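Local coordinates for ornithine carbamoyltransferase (Gloeobacter violaceus, PDB 3GD5), which probably catalyses the reversible transfer of the carbamoyl group from carbamoyl phosphate to ornithine, giving citrulline and phosphate in the biosynthesis of arginine, at residues A97-L100 with G101-D105; N130-D134 with H135-C139. One frame throughout, in Å; residues are numbered along the deposited sequence.

Both interactions are local turns of the carbamoyl phosphate-binding domain, and each lies at an end of a strand of its four-stranded parallel sheet. In interaction 1, helix 93-100 ends and the chain turns into strand 106-110; in interaction 2, the chain leaves the neighbouring strand 128-130 and loops into helix 138-152. Their centres are 21 Å apart and their nearest atoms about 12 Å, so they do not touch. Interaction 1 lies away from the annotated sites and faces a second subunit. Interaction 2 carries His137, Pro138 and Cys139, which probably bind carbamoyl phosphate as in relatives, and its Leu132 side chain comes within about 3 Å of that of Asn168, a probable ornithine ligand.

Interaction 1 (A97-L100 with G101-D105); sequences ARVL and GRYVD
Val99 and Tyr103, four residues apart, lie side by side in the turn that links helix 93-100 to strand 106-110 of the parallel sheet of the carbamoyl phosphate-binding domain. Val99 holds CG1 anti to its backbone N (chi1 169°), and this methyl meets the ring of Tyr103, CG1 to CE2 at 3.2 Å, a tight apolar contact. The Tyr103 side chain leaves the backbone with CG anti to the carbonyl carbon (chi1 -56°), which brings one face of the ring over Val99 O, the oxygen sitting nearer the rim than the centre. The same oxygen accepts from Arg102 N at 2.9 Å, the donor standing well above the carbonyl plane. CG of Arg102 packs 3.4 Å from Arg98 O.

Leu100 O is gripped twice. Val104 N approaches it almost end-on, at 3.0 Å with an N-H...O angle of 169°, whereas Tyr103 N, also at 3.0 Å, comes from above the carbonyl plane. A methyl of Val104, CG2, packs 3.4 Å from this oxygen. Two bonds have the i to i+4 spacing, Gly101 N to Ala97 O (2.9 Å) and Val104 N to Leu100 O; between them the bonds of Arg102 N and Tyr103 N span i to i+3.

The polar ends largely turn to the second subunit: Arg102 NH1 forms salt bridges with its Glu298 and Asp295, Arg98 NH1 with its Glu287, and Tyr103 OH bonds to its Ala297 O. Arg98 NH2 also bridges to Asp95 of the same chain. Backbone bonds and the valine-tyrosine contact thus shape the turn from within, while the hydroxyl and guanidinium groups of this helix end and turn join one subunit to another.

Interaction 2 (N130-D134 with H135-C139); sequences NALTD and HEHPC
Thr133 OG1 is gripped by three groups: it accepts a bond from Glu136 N at 3.1 Å with an N-H...O angle of 163°, a weak and more bent one from His135 N, and it is also hydrogen-bonded to Gln114 OE1. The hydroxyl stands between the backbone N and the carbonyl carbon of its own residue (chi1 66°), the rotation that turns it toward the two amides of the following residues. Thr133 N returns a bond to Glu136 O at 3.1 Å, with the donor nearly in line with the C=O. Threonine and glutamate are thereby tied in both directions across the bend at Asp134 and His135.

This loop leads from strand 128-130 of the parallel sheet to helix 138-152, whose N-cap position is His137; the stretch from His137 to Gln140 probably binds carbamoyl phosphate, as in related carbamoyltransferases. Leu132 sets CG over the centre of one face of the His137 imidazole in a CH-pi contact, 3.8 Å from the centroid. The His137 side chain also lies about 3 Å, at the nearest atoms, from that of Arg300, another probable carbamoyl phosphate ligand. An alanine in place of His137 would probably leave the Leu132 side chain without the ring face it packs on and open a gap between it and Arg300.

Asn130 meets Pro138 at about a right angle, its ND2 3.5 Å from the ring carbon CD. That amide nitrogen is hydrogen-bonded to Leu17 O, which anchors the end of the side chain against the proline, and the carboxylate of Glu136, on a chain that runs extended beyond CG, is held by the adjoining Ser18 OG and Leu19 N.

Interaction 1 (A97-L100 with G101-D105)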
loop_
_atom_site.group_PDB
_atom_site.type_symbol
_atom_site.label_atom_id
_atom_site.label_comp_id
_atom_site.label_asym_id
_atom_site.label_seq_id
_atom_site.Cartn_x
_atom_site.Cartn_y
_atom_site.Cartn_z
ATOM N N ALA A 97 20.041 3.979 -19.612
ATOM C CA ALA A 97 20.106 4.872 -20.771
ATOM C C ALA A 97 20.828 4.189 -21.933
ATOM O O ALA A 97 20.382 4.243 -23.086
ATOM C CB ALA A 97 20.819 6.166 -20.407
ATOM N N ARG A 98 21.939 3.537 -21.622
ATOM C CA ARG A 98 22.720 2.849 -22.639
ATOM C C ARG A 98 21.951 1.723 -23.312
ATOM O O ARG A 98 22.071 1.527 -24.522
ATOM C CB ARG A 98 24.027 2.332 -22.035
ATOM C CG ARG A 98 25.101 3.410 -21.972
ATOM C CD ARG A 98 26.397 2.900 -21.381
ATOM N NE ARG A 98 26.243 2.547 -19.974
ATOM C CZ ARG A 98 27.254 2.297 -19.150
ATOM N NH1 ARG A 98 28.508 2.360 -19.588
ATOM N NH2 ARG A 98 27.014 1.978 -17.885
ATOM N N VAL A 99 21.156 0.987 -22.538
ATOM C CA VAL A 99 20.364 -0.099 -23.103
ATOM C C VAL A 99 19.236 0.472 -23.965
ATOM O O VAL A 99 18.983 -0.006 -25.073
ATOM C CB VAL A 99 19.770 -1.000 -21.983
ATOM C CG1 VAL A 99 18.740 -1.953 -22.556
ATOM C CG2 VAL A 99 20.887 -1.796 -21.317
ATOM N N LEU A 100 18.566 1.502 -23.459
ATOM C CA LEU A 100 17.469 2.140 -24.177
ATOM C C LEU A 100 17.967 2.705 -25.506
ATOM O O LEU A 100 17.266 2.662 -26.530
ATOM C CB LEU A 100 16.876 3.260 -23.324
ATOM C CG LEU A 100 15.459 3.117 -22.759
ATOM C CD1 LEU A 100 15.228 1.725 -22.230
ATOM C CD2 LEU A 100 15.253 4.151 -21.666
ATOM N N GLY A 101 19.187 3.225 -25.487
ATOM C CA GLY A 101 19.768 3.783 -26.692
ATOM C C GLY A 101 19.962 2.727 -27.765
ATOM O O GLY A 101 20.115 3.060 -28.937
ATOM N N ARG A 102 19.953 1.454 -27.375
ATOM C CA ARG A 102 20.121 0.366 -28.344
ATOM C C ARG A 102 18.788 -0.118 -28.905
ATOM O O ARG A 102 18.768 -0.880 -29.874
ATOM C CB ARG A 102 20.825 -0.849 -27.711
ATOM C CG ARG A 102 22.226 -0.605 -27.182
ATOM C CD ARG A 102 23.158 -0.058 -28.251
ATOM N NE ARG A 102 24.527 0.023 -27.755
ATOM C CZ ARG A 102 25.465 -0.888 -27.984
ATOM N NH1 ARG A 102 25.190 -1.960 -28.717
ATOM N NH2 ARG A 102 26.676 -0.737 -27.467
ATOM N N TYR A 103 17.678 0.310 -28.301
ATOM C CA TYR A 103 16.361 -0.137 -28.756
ATOM C C TYR A 103 15.500 0.916 -29.452
ATOM O O TYR A 103 14.892 0.637 -30.486
ATOM C CB TYR A 103 15.544 -0.716 -27.589
ATOM C CG TYR A 103 16.181 -1.855 -26.818
ATOM C CD1 TYR A 103 16.895 -2.873 -27.469
ATOM C CD2 TYR A 103 16.029 -1.942 -25.433
ATOM C CE1 TYR A 103 17.437 -3.956 -26.748
ATOM C CE2 TYR A 103 16.562 -3.009 -24.708
ATOM C CZ TYR A 103 17.262 -4.015 -25.366
ATOM O OH TYR A 103 17.752 -5.079 -24.629
ATOM N N VAL A 104 15.419 2.112 -28.879
ATOM C CA VAL A 104 14.605 3.169 -29.462
ATOM C C VAL A 104 15.438 4.258 -30.144
ATOM O O VAL A 104 16.664 4.253 -30.072
ATOM C CB VAL A 104 13.674 3.814 -28.389
ATOM C CG1 VAL A 104 12.777 2.746 -27.770
ATOM C CG2 VAL A 104 14.490 4.491 -27.318
ATOM N N ASP A 105 14.762 5.206 -30.780
ATOM C CA ASP A 105 15.439 6.281 -31.504
ATOM C C ASP A 105 15.315 7.660 -30.873
ATOM O O ASP A 105 15.847 8.639 -31.393
ATOM C CB ASP A 105 14.887 6.322 -32.915
ATOM C CG ASP A 105 14.850 4.955 -33.542
ATOM O OD1 ASP A 105 15.914 4.482 -33.979
ATOM O OD2 ASP A 105 13.764 4.341 -33.573
#

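Interaction 2 (N130-D134 with H135-C139)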
loop_
_atom_site.group_PDB
_atom_site.type_symbol
_atom_site.label_atom_id
_atom_site.label_comp_id
_atom_site.label_asym_id
_atom_site.label_seq_id
_atom_site.Cartn_x
_atom_site.Cartn_y
_atom_site.Cartn_z
ATOM N N ASN A 130 13.093 17.110 -23.089
ATOM C CA ASN A 130 12.591 17.374 -21.751
ATOM C C ASN A 130 11.068 17.431 -21.819
ATOM O O ASN A 130 10.504 18.384 -22.352
ATOM C CB ASN A 130 13.142 18.711 -21.231
ATOM C CG ASN A 130 12.537 19.113 -19.900
ATOM O OD1 ASN A 130 11.603 18.479 -19.418
ATOM N ND2 ASN A 130 13.061 20.177 -19.303
ATOM N N ALA A 131 10.414 16.401 -21.282
ATOM C CA ALA A 131 8.961 16.330 -21.271
ATOM C C ALA A 131 8.450 17.207 -20.138
ATOM O O ALA A 131 7.328 17.707 -20.182
ATOM C CB ALA A 131 8.508 14.893 -21.069
ATOM N N LEU A 132 9.288 17.373 -19.120
ATOM C CA LEU A 132 8.977 18.204 -17.967
ATOM C C LEU A 132 9.931 17.893 -16.813
ATOM O O LEU A 132 10.208 16.726 -16.526
ATOM C CB LEU A 132 7.533 17.960 -17.501
ATOM C CG LEU A 132 6.808 19.098 -16.769
ATOM C CD1 LEU A 132 5.429 18.633 -16.323
ATOM C CD2 LEU A 132 7.618 19.549 -15.572
ATOM N N THR A 133 10.454 18.937 -16.172
ATOM C CA THR A 133 11.319 18.763 -15.007
ATOM C C THR A 133 10.917 19.828 -13.999
ATOM O O THR A 133 10.094 20.701 -14.294
ATOM C CB THR A 133 12.847 18.928 -15.316
ATOM O OG1 THR A 133 13.121 20.280 -15.698
ATOM C CG2 THR A 133 13.295 17.971 -16.425
ATOM N N ASP A 134 11.479 19.756 -12.806
ATOM C CA ASP A 134 11.165 20.755 -11.792
ATOM C C ASP A 134 11.674 22.130 -12.233
ATOM O O ASP A 134 11.152 23.155 -11.801
ATOM C CB ASP A 134 11.807 20.374 -10.455
ATOM C CG ASP A 134 11.078 19.228 -9.755
ATOM O OD1 ASP A 134 11.677 18.621 -8.843
ATOM O OD2 ASP A 134 9.908 18.943 -10.102
ATOM N N HIS A 135 12.675 22.137 -13.114
ATOM C CA HIS A 135 13.285 23.370 -13.592
ATOM C C HIS A 135 12.668 24.035 -14.828
ATOM O O HIS A 135 12.573 25.263 -14.880
ATOM C CB HIS A 135 14.772 23.131 -13.864
ATOM C CG HIS A 135 15.553 24.391 -14.059
ATOM N ND1 HIS A 135 15.738 25.312 -13.050
ATOM C CD2 HIS A 135 16.170 24.899 -15.153
ATOM C CE1 HIS A 135 16.433 26.335 -13.513
ATOM N NE2 HIS A 135 16.708 26.109 -14.786
ATOM N N GLU A 136 12.263 23.243 -15.820
ATOM C CA GLU A 136 11.699 23.804 -17.051
ATOM C C GLU A 136 10.640 22.941 -17.730
ATOM O O GLU A 136 10.421 21.789 -17.362
ATOM C CB GLU A 136 12.820 24.072 -18.069
ATOM C CG GLU A 136 13.191 25.535 -18.237
ATOM C CD GLU A 136 14.131 25.772 -19.406
ATOM O OE1 GLU A 136 15.360 25.778 -19.193
ATOM O OE2 GLU A 136 13.642 25.940 -20.541
ATOM N N HIS A 137 9.995 23.516 -18.740
ATOM C CA HIS A 137 8.963 22.830 -19.509
ATOM C C HIS A 137 8.972 23.474 -20.897
ATOM O O HIS A 137 8.037 24.177 -21.285
ATOM C CB HIS A 137 7.593 23.006 -18.835
ATOM C CG HIS A 137 6.547 22.062 -19.341
ATOM N ND1 HIS A 137 5.284 21.982 -18.789
ATOM C CD2 HIS A 137 6.578 21.146 -20.334
ATOM C CE1 HIS A 137 4.585 21.055 -19.419
ATOM N NE2 HIS A 137 5.347 20.532 -20.361
ATOM N N PRO A 138 10.046 23.236 -21.661
ATOM C CA PRO A 138 10.271 23.756 -23.014
ATOM C C PRO A 138 9.140 23.541 -24.012
ATOM O O PRO A 138 8.693 24.484 -24.675
ATOM C CB PRO A 138 11.540 23.033 -23.453
ATOM C CG PRO A 138 12.266 22.826 -22.172
ATOM C CD PRO A 138 11.171 22.381 -21.243
ATOM N N CYS A 139 8.691 22.297 -24.127
ATOM C CA CYS A 139 7.638 21.964 -25.070
ATOM C C CYS A 139 6.357 22.716 -24.818
ATOM O O CYS A 139 5.684 23.101 -25.766
ATOM C CB CYS A 139 7.384 20.456 -25.079
ATOM S SG CYS A 139 8.783 19.499 -25.797
#